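Lantibiotic dehydratase (Microbispora corallina, PDB 5EHK) dehydrates serine and threonine residues of the NAI-107 precursor peptide in lantibiotic biosynthesis, using glutamyl-tRNA to activate their hydroxyls by glutamylation before elimination. Local coordinates at the interface of chains A and B. Residues are numbered along the deposited sequence; one frame, centred on the assembly and turned at random. Chains: chain A/B, Lantibiotic dehydratase.

Contact 1: the interface of chains A and B. Residues chain A 833, 837, 942; chain B 208, 230, 232.
A polar patch of the two-fold interface between the two copies of the deposited assembly, probably a homodimer, this contact brings A:Arg942 against B:Arg208 and ties helices 828-837 and 920-942 of chain A to strands 208-212 and 228-232 of chain B. The two arginines reach toward each other tip to tip and stack their guanidinium groups, the planes 15° apart, CZ of A:Arg942 3.6 Å from CZ of B:Arg208. Carboxylates probably offset the like charges. A:Arg942 grips A:Asp837 end-on, NH1 to OD1 and NH2 to OD2, the latter pair 2.6 Å apart. Its NH2 also makes a salt bridge to OD1 of A:Asp833, which lies in the guanidinium plane although the nitrogen approaches from above the carboxylate. These bonds along the edge fix the rotation of the group and turn one face to B:Arg208. The other oxygen of A:Asp833, OD2, accepts a hydrogen bond of 2.8 Å from the hydroxyl OG of B:Ser230, on its syn side but 28° out of the carboxylate plane. That hydroxyl, anti to its backbone N (chi1 -172°), in turn accepts NH1 of B:Arg208 at 3.2 Å, positioning the stacked arginine. For the protein, the site appears to pin helix ends of one subunit against strands of the other.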
# COMPACT_ATOMS: atom_id res chain seq x y z
N ASP A 833 -24.42 -11.24 -17.78
CA ASP A 833 -25.14 -10.85 -19.02
C ASP A 833 -24.32 -11.11 -20.27
O ASP A 833 -24.85 -11.60 -21.27
CB ASP A 833 -25.58 -9.37 -19.01
CG ASP A 833 -26.91 -9.16 -18.28
OD1 ASP A 833 -27.66 -10.15 -18.12
OD2 ASP A 833 -27.17 -8.01 -17.84
N ASP A 837 -25.56 -13.63 -23.30
CA ASP A 837 -25.88 -13.07 -24.59
C ASP A 837 -24.75 -13.03 -25.63
O ASP A 837 -25.00 -13.23 -26.80
CB ASP A 837 -26.39 -11.64 -24.40
CG ASP A 837 -27.60 -11.56 -23.50
OD1 ASP A 837 -28.38 -12.52 -23.42
OD2 ASP A 837 -27.79 -10.50 -22.89
N ARG A 942 -31.60 -15.87 -15.42
CA ARG A 942 -32.11 -14.56 -15.79
C ARG A 942 -33.63 -14.51 -15.68
O ARG A 942 -34.19 -13.47 -15.33
CB ARG A 942 -31.70 -14.19 -17.23
CG ARG A 942 -32.41 -12.96 -17.81
CD ARG A 942 -32.12 -12.76 -19.31
NE ARG A 942 -30.84 -12.11 -19.50
CZ ARG A 942 -30.22 -12.00 -20.67
NH1 ARG A 942 -30.78 -12.48 -21.77
NH2 ARG A 942 -29.02 -11.40 -20.74
N ARG B 208 -29.56 -4.02 -23.72
CA ARG B 208 -30.22 -3.99 -22.41
C ARG B 208 -30.16 -2.61 -21.75
O ARG B 208 -29.22 -1.82 -21.96
CB ARG B 208 -29.61 -5.01 -21.46
CG ARG B 208 -29.55 -6.42 -21.98
CD ARG B 208 -29.79 -7.40 -20.84
NE ARG B 208 -30.80 -8.36 -21.25
CZ ARG B 208 -31.81 -8.77 -20.51
NH1 ARG B 208 -31.95 -8.31 -19.27
NH2 ARG B 208 -32.67 -9.66 -20.99
N SER B 230 -31.76 -5.63 -14.81
CA SER B 230 -31.33 -5.72 -16.21
C SER B 230 -32.52 -6.06 -17.09
O SER B 230 -32.94 -7.21 -17.12
CB SER B 230 -30.22 -6.77 -16.37
OG SER B 230 -29.65 -6.76 -17.67
N ARG B 232 -34.47 -6.01 -20.99
CA ARG B 232 -34.21 -5.88 -22.43
C ARG B 232 -34.79 -4.58 -23.02
O ARG B 232 -35.90 -4.17 -22.71
CB ARG B 232 -34.66 -7.12 -23.21
CG ARG B 232 -34.36 -7.03 -24.70
CD ARG B 232 -34.87 -8.24 -25.46
NE ARG B 232 -33.77 -9.01 -26.05
CZ ARG B 232 -33.26 -10.14 -25.55
NH1 ARG B 232 -33.74 -10.65 -24.42
NH2 ARG B 232 -32.26 -10.75 -26.17

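Contact 2: the interface of chains A and B. Residues chain A 459-460, 464; chain B 673, 693, 695.
The N-terminal turn of helix 460-471 in chain A packs here against the 3-10 helices 669-673 and 695-697 of chain B and the end of strand 691-693. A:Ala460 makes the main contact: its methyl CB lies 3.6 Å from the carboxylate OD2 of B:Asp695 and also sits over one face of the B:Arg693 guanidinium, 3.8 Å above the plane and toward its rim. B:Arg693 holds B:Asp695 side-on, NE to OD1 at 2.9 Å and NH2 to OD2 at 2.7 Å, each oxygen using its syn lone pair, which fixes the carboxylate beside the methyl. The chain of B:Arg693 bends at chi3 (48°) to present this edge, and its NH1 makes a longer salt bridge to OE1 of B:Glu673. That same oxygen comes within 3.5 Å of the backbone N of A:Ala460, beyond bonding distance but placed where the positive end of the helix dipole could attract it. A:Arg464, one turn further along the helix, crosses B:Asp695 obliquely with the two planes 57° apart. Water may bridge the subunits, but the two modelled waters are too close together for both positions to be trusted. One of them lies, tentatively, 2.9 Å from NH1 of A:Arg464 and also near OD1 of B:Asp695.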
# COMPACT_ATOMS: atom_id res chain seq x y z
N SER A 459 0.41 0.25 20.84
CA SER A 459 0.03 -0.62 21.95
C SER A 459 -0.51 0.16 23.11
O SER A 459 0.17 1.03 23.64
CB SER A 459 1.25 -1.41 22.42
OG SER A 459 0.86 -2.35 23.41
N ALA A 460 -1.74 -0.16 23.53
CA ALA A 460 -2.28 0.43 24.74
C ALA A 460 -1.37 0.03 25.90
O ALA A 460 -1.08 0.83 26.78
CB ALA A 460 -3.71 -0.02 24.99
N ARG A 464 0.73 2.71 28.47
CA ARG A 464 0.57 2.77 29.92
C ARG A 464 1.91 2.76 30.65
O ARG A 464 2.12 3.52 31.61
CB ARG A 464 -0.26 1.59 30.42
CG ARG A 464 -1.74 1.79 30.33
CD ARG A 464 -2.43 0.74 31.17
NE ARG A 464 -2.03 -0.59 30.72
CZ ARG A 464 -2.62 -1.25 29.73
NH1 ARG A 464 -3.67 -0.72 29.10
NH2 ARG A 464 -2.17 -2.45 29.37
N GLU B 673 -3.33 5.81 21.62
CA GLU B 673 -3.17 4.62 22.46
C GLU B 673 -2.89 5.00 23.91
O GLU B 673 -3.07 4.16 24.81
CB GLU B 673 -2.05 3.72 21.94
CG GLU B 673 -2.24 3.20 20.52
CD GLU B 673 -3.51 2.38 20.39
OE1 GLU B 673 -3.81 1.59 21.30
OE2 GLU B 673 -4.21 2.53 19.36
N ARG B 693 -8.89 6.23 28.18
CA ARG B 693 -9.17 4.89 27.67
C ARG B 693 -9.56 4.00 28.84
O ARG B 693 -9.17 4.27 29.98
CB ARG B 693 -7.94 4.31 26.96
CG ARG B 693 -7.41 5.11 25.78
CD ARG B 693 -6.31 4.31 25.11
NE ARG B 693 -6.76 2.93 24.90
CZ ARG B 693 -6.95 2.33 23.72
NH1 ARG B 693 -6.71 2.97 22.59
NH2 ARG B 693 -7.37 1.07 23.69
N ASP B 695 -9.18 0.34 28.90
CA ASP B 695 -8.73 -1.03 28.66
C ASP B 695 -8.74 -1.86 29.93
O ASP B 695 -9.27 -2.97 29.96
CB ASP B 695 -7.32 -1.04 28.08
CG ASP B 695 -7.17 -0.13 26.89
OD1 ASP B 695 -7.10 1.10 27.13
OD2 ASP B 695 -7.13 -0.63 25.74
O HOH W 1 -2.82 2.98 27.54
O HOH W 2 -4.69 1.89 28.41

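Contact 3: the interface of chains A and B. Residues chain A 458-460, 670; chain B 456, 670, 673.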
# COMPACT_ATOMS: atom_id res chain seq x y z
N ARG A 458 1.55 0.05 17.58
CA ARG A 458 0.75 0.81 18.52
C ARG A 458 0.19 -0.11 19.58
O ARG A 458 -0.46 -1.10 19.27
CB ARG A 458 -0.37 1.60 17.80
CG ARG A 458 0.14 2.48 16.64
CD ARG A 458 -0.97 3.26 15.96
NE ARG A 458 -1.28 2.69 14.65
CZ ARG A 458 -2.36 1.96 14.39
NH1 ARG A 458 -3.25 1.73 15.36
NH2 ARG A 458 -2.57 1.48 13.18
N SER A 459 0.41 0.25 20.84
CA SER A 459 0.03 -0.62 21.95
C SER A 459 -0.51 0.16 23.11
O SER A 459 0.17 1.03 23.64
CB SER A 459 1.25 -1.41 22.42
OG SER A 459 0.86 -2.35 23.41
N ALA A 460 -1.74 -0.16 23.53
CA ALA A 460 -2.28 0.43 24.74
C ALA A 460 -1.37 0.03 25.90
O ALA A 460 -1.08 0.83 26.78
CB ALA A 460 -3.71 -0.02 24.99
N ALA A 670 5.15 3.35 17.59
CA ALA A 670 4.76 4.76 17.45
C ALA A 670 5.30 5.60 18.60
O ALA A 670 5.61 6.80 18.42
CB ALA A 670 3.25 4.87 17.41
N PRO B 456 -1.83 6.52 10.95
CA PRO B 456 -2.16 7.45 12.03
C PRO B 456 -0.96 8.34 12.26
O PRO B 456 0.17 7.86 12.27
CB PRO B 456 -2.39 6.53 13.23
CG PRO B 456 -2.84 5.22 12.61
CD PRO B 456 -2.13 5.12 11.29
N ALA B 670 -1.39 8.50 16.07
CA ALA B 670 -0.88 7.31 16.78
C ALA B 670 -0.99 7.40 18.31
O ALA B 670 -1.12 6.37 18.99
CB ALA B 670 0.55 7.02 16.36
N GLU B 673 -3.33 5.81 21.62
CA GLU B 673 -3.17 4.62 22.46
C GLU B 673 -2.89 5.00 23.91
O GLU B 673 -3.07 4.16 24.81
CB GLU B 673 -2.05 3.72 21.94
CG GLU B 673 -2.24 3.20 20.52
CD GLU B 673 -3.51 2.38 20.39
OE1 GLU B 673 -3.81 1.59 21.30
OE2 GLU B 673 -4.21 2.53 19.36
O HOH W 3 -2.82 2.98 27.54
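Extended backbone at A:Arg458 and A:Ser459, both with phi and psi in the beta region, turns helical at A:Ala460 and lays this segment alongside the 3-10 helix 669-673 of chain B. A:Arg458 spreads over that surface. Its CG stands anti to the carbonyl carbon (chi1 -52°), and the chain runs out straight before bending at chi3 (-107°), which brings the guanidinium to B:Pro456. There the proline CG lies 3.4 Å above one guanidinium face, offset toward the rim, and 3.6 Å from NE of A:Arg458; the two side chains cross at about a right angle. Nearer the backbone, CB of A:Arg458 packs 3.7 Å from CG of B:Glu673, so the aliphatic part of the acid serves as an apolar surface. The charged ends stay apart: OE2 of B:Glu673 is 4.2 Å from NH1 of A:Arg458, with the planes turned 42°, and any attraction would act through space. Midway along the arginine, CD of A:Arg458 lies 4.1 Å from CB of B:Ala670. That methyl also faces its own counterpart, with CB of A:Ala670 and CB of B:Ala670 3.6 Å apart, in van der Waals contact. In the fold, the paired alanines bring the two copies of 3-10 helix 669-673 together, while the loop leading into helix 460-471 of chain A runs alongside the chain B copy.

Contact 4: the interface of chains A and B. Residues chain A 815-816, 879, 883, 904; chain B 879, 883-884, 904.
Two tryptophan-leucine pairs, exchanged between the subunits, set the geometry of this apolar contact. A:Trp879 and B:Leu883 cross at about a right angle, and A:Leu883 with B:Trp879 does the same. In each pair the leucine offers the branch CD2 to the benzo part of the indole: CD2 of B:Leu883 is 3.4 Å from CE3 of A:Trp879, with CZ3 next nearest. It comes over the rim of the benzo face, the same face of A:Trp879 that the backbone carbonyls of A:Ala815 and A:Gly816 cover from within the chain. Both leucines have CG anti to the backbone N (chi1 about 180°), which carries that branch across from helix 875-895 to the partner's indole. A:Ala815 also reaches across, its CB 3.9 Å from CD1 of B:Leu904 and 4.0 Å from CD1 of B:Leu883.

Beside the tryptophans, A:Leu904 and B:Leu904 form an antiparallel beta bridge. N of A:Leu904 bonds to O of B:Leu904 at 2.7 Å, and N of B:Leu904 to O of A:Leu904 at 2.8 Å, satisfying these backbone groups in pairs. CB of A:Leu904 and CB of B:Leu904 meet 3.6 Å apart, the side chains inclined to each other. Together, the beta bridge and the interlocked tryptophans and leucines join the C-terminal regions of the two subunits and probably help hold the dimer together.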
# COMPACT_ATOMS: atom_id res chain seq x y z
N ALA A 815 1.54 -16.68 -30.44
CA ALA A 815 0.65 -16.07 -31.43
C ALA A 815 0.62 -16.84 -32.77
O ALA A 815 -0.21 -16.56 -33.64
CB ALA A 815 0.95 -14.59 -31.61
N GLY A 816 1.54 -17.78 -32.96
CA GLY A 816 1.40 -18.76 -34.04
C GLY A 816 0.00 -19.38 -34.13
O GLY A 816 -0.80 -18.99 -34.98
N TRP A 879 -6.70 -18.08 -37.15
CA TRP A 879 -6.18 -16.73 -37.26
C TRP A 879 -6.57 -15.93 -38.49
O TRP A 879 -6.53 -14.71 -38.45
CB TRP A 879 -4.67 -16.76 -37.12
CG TRP A 879 -4.28 -17.25 -35.81
CD1 TRP A 879 -4.10 -18.55 -35.44
CD2 TRP A 879 -4.04 -16.46 -34.64
NE1 TRP A 879 -3.75 -18.62 -34.12
CE2 TRP A 879 -3.71 -17.36 -33.60
CE3 TRP A 879 -4.07 -15.09 -34.37
CZ2 TRP A 879 -3.40 -16.92 -32.31
CZ3 TRP A 879 -3.76 -14.66 -33.10
CH2 TRP A 879 -3.44 -15.57 -32.08
N LEU A 883 -10.54 -15.25 -36.17
CA LEU A 883 -10.12 -14.03 -35.47
C LEU A 883 -10.76 -12.74 -35.98
O LEU A 883 -11.22 -11.94 -35.17
CB LEU A 883 -8.61 -13.88 -35.46
CG LEU A 883 -8.20 -12.61 -34.73
CD1 LEU A 883 -8.55 -12.75 -33.26
CD2 LEU A 883 -6.73 -12.45 -34.91
N LEU A 904 -5.10 -10.51 -26.93
CA LEU A 904 -4.78 -11.90 -27.22
C LEU A 904 -3.57 -12.32 -26.42
O LEU A 904 -2.51 -11.72 -26.56
CB LEU A 904 -4.53 -12.06 -28.71
CG LEU A 904 -5.87 -11.86 -29.40
CD1 LEU A 904 -5.74 -11.48 -30.86
CD2 LEU A 904 -6.67 -13.13 -29.25
N TRP B 879 -2.32 -10.40 -40.48
CA TRP B 879 -2.76 -11.48 -39.60
C TRP B 879 -2.55 -12.90 -40.11
O TRP B 879 -2.54 -13.85 -39.33
CB TRP B 879 -4.22 -11.27 -39.26
CG TRP B 879 -4.41 -10.03 -38.51
CD1 TRP B 879 -4.66 -8.80 -39.02
CD2 TRP B 879 -4.30 -9.87 -37.09
NE1 TRP B 879 -4.74 -7.88 -38.00
CE2 TRP B 879 -4.52 -8.52 -36.81
CE3 TRP B 879 -4.05 -10.75 -36.04
CZ2 TRP B 879 -4.51 -8.02 -35.52
CZ3 TRP B 879 -4.04 -10.26 -34.76
CH2 TRP B 879 -4.26 -8.90 -34.50
N LEU B 883 2.00 -12.08 -38.64
CA LEU B 883 1.74 -12.52 -37.28
C LEU B 883 2.26 -13.93 -37.00
O LEU B 883 2.85 -14.17 -35.94
CB LEU B 883 0.25 -12.45 -36.96
CG LEU B 883 -0.10 -12.88 -35.55
CD1 LEU B 883 0.43 -11.87 -34.55
CD2 LEU B 883 -1.57 -13.00 -35.43
N PRO B 884 2.04 -14.88 -37.92
CA PRO B 884 2.57 -16.18 -37.51
C PRO B 884 4.08 -16.27 -37.66
O PRO B 884 4.71 -17.07 -36.97
CB PRO B 884 1.86 -17.16 -38.46
CG PRO B 884 0.63 -16.40 -38.96
CD PRO B 884 1.13 -14.99 -39.08
N LEU B 904 -1.27 -9.51 -27.78
CA LEU B 904 -1.74 -8.65 -28.84
C LEU B 904 -2.80 -7.76 -28.24
O LEU B 904 -3.76 -8.25 -27.66
CB LEU B 904 -2.29 -9.50 -29.97
CG LEU B 904 -1.07 -10.19 -30.56
CD1 LEU B 904 -1.39 -11.45 -31.34
CD2 LEU B 904 -0.41 -9.17 -31.45

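Contacts 2 and 3 are neighbours, their C-alpha centres about 8 Å apart, and share A:Ser459, A:Ala460 and B:Glu673; they form one continuous patch around the start of helix 460-471. Contact 4 lies at a separate end, about 62 Å from contact 2 and 56 Å from contact 3. Contact 1 is set off from all of them, about 32 Å from contact 4 and more than 50 Å from the other two. The subunits therefore meet at widely spaced points, the paired alanines of contact 3 and the beta bridge of contact 4 lying on the two-fold axis, which may help fix their relative orientation.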